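Tailspike protein (PDB 6E1R) probably binds and cleaves capsular polysaccharide of Acinetobacter baumannii at the host cell surface, as phage tailspikes of this kind do. Local coordinates at residues G77-P88 with R109-L117. Numbering follows the deposited sequence.
Sequences GVLTVSACGADP and RKLVVDFDL
Ser82 OG donates a hydrogen bond to Asp114 OD2, 2.7 Å away, which it meets on the syn side, 29° out of the carboxylate plane. With CG between the backbone N and the carbonyl carbon (chi1 46°), the Asp114 carboxylate faces this serine. The same OG comes in plane to the edge of the Phe115 ring. Pro88 CG stands over the centre of one face of the Phe115 ring, 3.9 Å from the centroid, a CH-pi contact; Leu117 CD2 lies against the opposite face nearer the rim, and Ala86 CB meets the edge 3.5 Å from Phe115 CZ. Val81 and Leu117 meet tip to tip, CG2 to CD2 3.8 Å. Two backbone bonds, Val112 N to Leu79 O (3.0 Å) and Val81 N to Val112 O (3.1 Å), pair strands 79-80 and 111-113 in parallel at the N-terminal end of the right-handed beta-helix expected of a tailspike, with helix 94-106 between them in sequence. Past these bonds, one water accepts from Leu79 N and Arg109 NE and donates to Lys110 O. Ala100 and Ala104 of the helix pack on Leu111, strand 129-133 continues the sheet beyond 111-113, and His93 meets Phe115 edge-to-face.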
# COMPACT_ATOMS: atom_id res chain seq x y z
N GLY A 77 22.41 6.62 33.74
CA GLY A 77 22.37 5.51 32.81
C GLY A 77 22.33 5.92 31.36
O GLY A 77 21.98 5.11 30.50
N VAL A 78 22.69 7.17 31.06
CA VAL A 78 22.61 7.71 29.71
C VAL A 78 23.84 8.57 29.45
O VAL A 78 24.27 9.33 30.32
CB VAL A 78 21.31 8.53 29.52
CG1 VAL A 78 21.55 9.74 28.64
CG2 VAL A 78 20.22 7.65 28.93
N LEU A 79 24.41 8.43 28.26
CA LEU A 79 25.53 9.26 27.82
C LEU A 79 24.98 10.50 27.13
O LEU A 79 24.23 10.39 26.15
CB LEU A 79 26.46 8.48 26.90
CG LEU A 79 27.69 9.24 26.40
CD1 LEU A 79 28.46 9.85 27.56
CD2 LEU A 79 28.60 8.33 25.58
N THR A 80 25.37 11.68 27.61
CA THR A 80 24.87 12.95 27.10
C THR A 80 26.02 13.73 26.48
O THR A 80 27.18 13.57 26.87
CB THR A 80 24.21 13.79 28.21
OG1 THR A 80 25.19 14.13 29.20
CG2 THR A 80 23.08 13.01 28.87
N VAL A 81 25.68 14.58 25.51
CA VAL A 81 26.70 15.41 24.87
C VAL A 81 27.28 16.40 25.88
O VAL A 81 28.43 16.82 25.75
CB VAL A 81 26.14 16.13 23.62
CG1 VAL A 81 25.19 15.22 22.86
CG2 VAL A 81 25.46 17.44 23.99
N SER A 82 26.49 16.78 26.89
CA SER A 82 27.01 17.66 27.93
C SER A 82 28.12 16.99 28.73
O SER A 82 29.06 17.66 29.16
CB SER A 82 25.89 18.09 28.88
OG SER A 82 24.91 18.85 28.20
N ALA A 83 28.03 15.68 28.91
CA ALA A 83 29.08 14.93 29.59
C ALA A 83 30.33 14.75 28.73
O ALA A 83 31.30 14.16 29.21
CB ALA A 83 28.55 13.56 30.02
N CYS A 84 30.33 15.23 27.49
CA CYS A 84 31.49 15.13 26.61
C CYS A 84 32.14 16.48 26.33
O CYS A 84 32.97 16.58 25.42
CB CYS A 84 31.10 14.45 25.30
SG CYS A 84 30.46 12.77 25.50
N GLY A 85 31.78 17.52 27.08
CA GLY A 85 32.39 18.82 26.92
C GLY A 85 31.53 19.89 26.27
O GLY A 85 32.04 20.98 25.99
N ALA A 86 30.25 19.61 26.03
CA ALA A 86 29.37 20.60 25.40
C ALA A 86 29.04 21.68 26.42
O ALA A 86 28.37 21.42 27.42
CB ALA A 86 28.11 19.92 24.88
N ASP A 87 29.49 22.90 26.15
CA ASP A 87 29.29 24.01 27.07
C ASP A 87 28.08 24.82 26.62
O ASP A 87 28.13 25.42 25.54
CB ASP A 87 30.53 24.89 27.13
CG ASP A 87 30.47 25.93 28.24
OD1 ASP A 87 29.53 25.88 29.05
OD2 ASP A 87 31.38 26.78 28.30
N PRO A 88 26.99 24.85 27.38
CA PRO A 88 25.82 25.63 26.96
C PRO A 88 26.09 27.11 26.81
O PRO A 88 25.43 27.78 26.00
CB PRO A 88 24.79 25.35 28.07
CG PRO A 88 25.22 24.05 28.66
CD PRO A 88 26.72 24.05 28.59
N ARG A 109 26.76 2.47 22.80
CA ARG A 109 25.61 2.93 23.57
C ARG A 109 25.06 4.19 22.93
O ARG A 109 25.76 4.90 22.21
CB ARG A 109 25.98 3.18 25.04
CG ARG A 109 27.00 4.29 25.25
CD ARG A 109 27.43 4.35 26.71
NE ARG A 109 26.30 4.55 27.61
CZ ARG A 109 26.35 4.32 28.92
NH1 ARG A 109 27.47 3.89 29.48
NH2 ARG A 109 25.27 4.53 29.67
N LYS A 110 23.78 4.46 23.19
CA LYS A 110 23.11 5.57 22.55
C LYS A 110 23.62 6.91 23.09
O LYS A 110 24.08 7.01 24.23
CB LYS A 110 21.59 5.48 22.75
CG LYS A 110 21.10 5.77 24.15
CD LYS A 110 19.58 5.67 24.20
CE LYS A 110 19.03 6.16 25.53
NZ LYS A 110 17.54 6.16 25.52
N LEU A 111 23.53 7.93 22.25
CA LEU A 111 23.90 9.29 22.61
C LEU A 111 22.65 10.15 22.69
O LEU A 111 21.74 10.02 21.87
CB LEU A 111 24.88 9.87 21.59
CG LEU A 111 25.33 11.31 21.81
CD1 LEU A 111 26.09 11.45 23.12
CD2 LEU A 111 26.18 11.79 20.64
N VAL A 112 22.61 11.03 23.69
CA VAL A 112 21.45 11.88 23.94
C VAL A 112 21.91 13.33 23.92
O VAL A 112 22.87 13.70 24.61
CB VAL A 112 20.78 11.55 25.28
CG1 VAL A 112 19.69 12.57 25.60
CG2 VAL A 112 20.21 10.14 25.25
N VAL A 113 21.22 14.15 23.13
CA VAL A 113 21.49 15.59 23.06
C VAL A 113 20.50 16.26 24.00
O VAL A 113 19.29 16.27 23.75
CB VAL A 113 21.35 16.12 21.63
CG1 VAL A 113 21.87 17.55 21.54
CG2 VAL A 113 22.10 15.22 20.66
N ASP A 114 21.02 16.83 25.09
CA ASP A 114 20.18 17.37 26.15
C ASP A 114 19.99 18.88 26.07
O ASP A 114 19.17 19.43 26.81
CB ASP A 114 20.76 16.99 27.52
CG ASP A 114 22.25 17.19 27.61
OD1 ASP A 114 22.91 17.23 26.54
OD2 ASP A 114 22.78 17.30 28.74
N PHE A 115 20.73 19.57 25.20
CA PHE A 115 20.47 20.97 24.92
C PHE A 115 20.86 21.26 23.48
O PHE A 115 21.64 20.52 22.87
CB PHE A 115 21.20 21.91 25.89
CG PHE A 115 22.68 22.01 25.65
CD1 PHE A 115 23.55 21.07 26.17
CD2 PHE A 115 23.21 23.06 24.91
CE1 PHE A 115 24.92 21.16 25.96
CE2 PHE A 115 24.57 23.16 24.69
CZ PHE A 115 25.42 22.21 25.22
N ASP A 116 20.32 22.34 22.93
CA ASP A 116 20.52 22.65 21.52
C ASP A 116 21.98 22.99 21.26
O ASP A 116 22.56 23.84 21.94
CB ASP A 116 19.61 23.80 21.09
CG ASP A 116 18.14 23.45 21.19
OD1 ASP A 116 17.80 22.25 21.15
OD2 ASP A 116 17.31 24.38 21.31
N LEU A 117 22.56 22.34 20.26
CA LEU A 117 23.96 22.51 19.93
C LEU A 117 24.12 23.45 18.74
O LEU A 117 23.24 23.56 17.88
CB LEU A 117 24.61 21.16 19.61
CG LEU A 117 24.56 20.12 20.73
CD1 LEU A 117 25.31 18.86 20.33
CD2 LEU A 117 25.12 20.69 22.02
O HOH W 1 23.70 6.33 26.86